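Long-range contact in Sts-2 protein (Mus musculus, PDB 3D4I), which acts through this histidine phosphatase domain as an acid-dependent phosphatase, within a protein that probably counters CBL-mediated down-regulation of receptor tyrosine kinases: residues F126-W131 with E170-Y175. Residues are numbered along the deposited sequence; the frame is centred on the assembly and turned at random.
Sequences FEWMKW and ESYDQY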
loop_
_atom_site.group_PDB
_atom_site.type_symbol
_atom_site.label_atom_id
_atom_site.label_comp_id
_atom_site.label_asym_id
_atom_site.label_seq_id
_atom_site.Cartn_x
_atom_site.Cartn_y
_atom_site.Cartn_z
ATOM N N PHE A 126 -9.539 23.658 0.207
ATOM C CA PHE A 126 -9.660 22.951 -1.059
ATOM C C PHE A 126 -8.526 23.361 -2.007
ATOM O O PHE A 126 -7.838 24.367 -1.777
ATOM C CB PHE A 126 -11.025 23.225 -1.693
ATOM C CG PHE A 126 -11.286 22.436 -2.952
ATOM C CD1 PHE A 126 -11.395 21.048 -2.915
ATOM C CD2 PHE A 126 -11.450 23.087 -4.160
ATOM C CE1 PHE A 126 -11.638 20.319 -4.074
ATOM C CE2 PHE A 126 -11.699 22.378 -5.326
ATOM C CZ PHE A 126 -11.810 20.981 -5.277
ATOM N N GLU A 127 -8.323 22.573 -3.060
ATOM C CA GLU A 127 -7.339 22.878 -4.094
ATOM C C GLU A 127 -7.596 24.243 -4.737
ATOM O O GLU A 127 -8.733 24.717 -4.763
ATOM C CB GLU A 127 -7.392 21.751 -5.160
ATOM C CG GLU A 127 -6.392 21.854 -6.306
ATOM C CD GLU A 127 -4.961 21.724 -5.830
ATOM O OE1 GLU A 127 -4.390 22.749 -5.441
ATOM O OE2 GLU A 127 -4.414 20.592 -5.843
ATOM N N TRP A 128 -6.544 24.890 -5.233
ATOM C CA TRP A 128 -6.691 26.087 -6.068
ATOM C C TRP A 128 -7.613 25.767 -7.241
ATOM O O TRP A 128 -7.369 24.793 -7.950
ATOM C CB TRP A 128 -5.312 26.527 -6.583
ATOM C CG TRP A 128 -5.271 27.819 -7.421
ATOM C CD1 TRP A 128 -6.216 28.797 -7.494
ATOM C CD2 TRP A 128 -4.173 28.267 -8.218
ATOM N NE1 TRP A 128 -5.792 29.814 -8.324
ATOM C CE2 TRP A 128 -4.533 29.516 -8.773
ATOM C CE3 TRP A 128 -2.914 27.725 -8.532
ATOM C CZ2 TRP A 128 -3.694 30.220 -9.652
ATOM C CZ3 TRP A 128 -2.068 28.448 -9.402
ATOM C CH2 TRP A 128 -2.463 29.669 -9.939
ATOM N N MET A 129 -8.656 26.589 -7.449
ATOM C CA MET A 129 -9.709 26.299 -8.455
ATOM C C MET A 129 -9.189 26.252 -9.877
ATOM O O MET A 129 -9.778 25.603 -10.734
ATOM C CB MET A 129 -10.868 27.313 -8.355
ATOM C CG MET A 129 -11.615 27.266 -7.017
ATOM S SD MET A 129 -12.578 25.746 -6.848
ATOM C CE MET A 129 -13.851 26.079 -8.094
ATOM N N LYS A 130 -8.090 26.961 -10.113
ATOM C CA LYS A 130 -7.335 26.908 -11.358
ATOM C C LYS A 130 -7.047 25.473 -11.799
ATOM O O LYS A 130 -6.991 25.204 -12.994
ATOM C CB LYS A 130 -6.002 27.639 -11.156
ATOM C CG LYS A 130 -5.039 27.651 -12.351
ATOM C CD LYS A 130 -5.486 28.629 -13.408
ATOM C CE LYS A 130 -5.191 30.063 -13.007
ATOM N NZ LYS A 130 -5.672 31.018 -14.061
ATOM N N TRP A 131 -6.855 24.572 -10.831
ATOM C CA TRP A 131 -6.466 23.195 -11.126
ATOM C C TRP A 131 -7.595 22.190 -10.981
ATOM O O TRP A 131 -7.350 20.983 -10.990
ATOM C CB TRP A 131 -5.266 22.776 -10.263
ATOM C CG TRP A 131 -4.071 23.613 -10.543
ATOM C CD1 TRP A 131 -3.762 24.241 -11.731
ATOM C CD2 TRP A 131 -3.015 23.928 -9.635
ATOM N NE1 TRP A 131 -2.576 24.917 -11.609
ATOM C CE2 TRP A 131 -2.096 24.740 -10.333
ATOM C CE3 TRP A 131 -2.747 23.593 -8.294
ATOM C CZ2 TRP A 131 -0.925 25.221 -9.742
ATOM C CZ3 TRP A 131 -1.575 24.079 -7.704
ATOM C CH2 TRP A 131 -0.678 24.881 -8.436
ATOM N N GLU A 170 -10.771 32.116 -9.267
ATOM C CA GLU A 170 -9.866 32.680 -8.264
ATOM C C GLU A 170 -8.439 32.694 -8.798
ATOM O O GLU A 170 -7.965 31.713 -9.371
ATOM C CB GLU A 170 -9.954 31.996 -6.885
ATOM C CG GLU A 170 -9.712 30.506 -6.904
ATOM C CD GLU A 170 -9.419 29.892 -5.534
ATOM O OE1 GLU A 170 -9.673 30.506 -4.467
ATOM O OE2 GLU A 170 -8.957 28.744 -5.547
ATOM N N SER A 171 -7.784 33.835 -8.641
ATOM C CA SER A 171 -6.393 33.996 -9.027
ATOM C C SER A 171 -5.515 33.347 -7.974
ATOM O O SER A 171 -6.001 32.958 -6.907
ATOM C CB SER A 171 -6.044 35.474 -9.112
ATOM O OG SER A 171 -6.169 36.078 -7.828
ATOM N N TYR A 172 -4.220 33.252 -8.267
ATOM C CA TYR A 172 -3.252 32.770 -7.284
ATOM C C TYR A 172 -3.281 33.627 -6.023
ATOM O O TYR A 172 -3.342 33.088 -4.914
ATOM C CB TYR A 172 -1.838 32.690 -7.875
ATOM C CG TYR A 172 -0.769 32.326 -6.870
ATOM C CD1 TYR A 172 -0.677 31.030 -6.353
ATOM C CD2 TYR A 172 0.152 33.278 -6.432
ATOM C CE1 TYR A 172 0.309 30.697 -5.416
ATOM C CE2 TYR A 172 1.139 32.949 -5.487
ATOM C CZ TYR A 172 1.212 31.671 -4.994
ATOM O OH TYR A 172 2.192 31.360 -4.081
ATOM N N ASP A 173 -3.251 34.949 -6.196
ATOM C CA ASP A 173 -3.333 35.886 -5.062
ATOM C C ASP A 173 -4.576 35.669 -4.188
ATOM O O ASP A 173 -4.497 35.696 -2.950
ATOM C CB ASP A 173 -3.241 37.357 -5.519
ATOM C CG ASP A 173 -1.847 37.740 -6.023
ATOM O OD1 ASP A 173 -0.838 37.094 -5.652
ATOM O OD2 ASP A 173 -1.755 38.707 -6.810
ATOM N N GLN A 174 -5.716 35.457 -4.835
ATOM C CA GLN A 174 -6.969 35.185 -4.127
ATOM C C GLN A 174 -6.938 33.848 -3.409
ATOM O O GLN A 174 -7.398 33.745 -2.241
ATOM C CB GLN A 174 -8.143 35.241 -5.088
ATOM C CG GLN A 174 -8.508 36.679 -5.436
ATOM C CD GLN A 174 -9.503 36.790 -6.554
ATOM O OE1 GLN A 174 -9.594 35.916 -7.407
ATOM N NE2 GLN A 174 -10.259 37.890 -6.566
ATOM N N TYR A 175 -6.404 32.836 -4.110
ATOM C CA TYR A 175 -6.187 31.500 -3.521
ATOM C C TYR A 175 -5.340 31.558 -2.242
ATOM O O TYR A 175 -5.744 31.032 -1.203
ATOM C CB TYR A 175 -5.542 30.540 -4.545
ATOM C CG TYR A 175 -4.972 29.294 -3.891
ATOM C CD1 TYR A 175 -5.810 28.307 -3.400
ATOM C CD2 TYR A 175 -3.590 29.131 -3.738
ATOM C CE1 TYR A 175 -5.299 27.176 -2.781
ATOM C CE2 TYR A 175 -3.066 28.008 -3.110
ATOM C CZ TYR A 175 -3.927 27.030 -2.644
ATOM O OH TYR A 175 -3.439 25.915 -2.000
HETATM O O HOH W 1 -4.915 23.799 -1.172
#
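The Trp128 indole lies between Lys130 CB over one face and Tyr172 and Tyr175 over the other, while the backbone carbonyl of Glu170 lies at its edge. Tyr172 turns its ring edge to the six-membered ring in a T-shaped pair, planes at 63°. Tyr175 sets CB over the five-membered ring, and Trp128 CB returns the contact 3.8 Å from the centroid of the Tyr175 ring, so two CH-pi contacts run in opposite senses. Tyrosine suits both places, packing on the indole while its hydroxyl bonds Arg219 O from Tyr172, or Ser208 and a water shared with Phe126 O from Tyr175. Chi1 (-177°) sets Trp128 CG anti to the backbone N; tryptophan offers broad faces and one donor. NE1 donates a hydrogen bond to Glu170 O, 3.1 Å away, from above the carbonyl plane. An alanine at Trp128 would probably leave Glu170 O without this donor and open a gap beside Tyr172 and Tyr175. Glutamate suits position 170 because its extended chain brings OE2 to Met129 N, 2.9 Å away and nearly straight at 167°, through the anti lone pair; Arg178 adds a salt bridge. Serine suits the N-cap: its short hydroxyl accepts from Gln174 N, and Ser171 N donates to Gln174 OE1, completing a capping box. The aromatic cluster and the two bonds to Glu170 fasten the loop after strand 119-121 to the capped N-terminus of helix 172-187 in the alpha/beta fold of the histidine phosphatase superfamily.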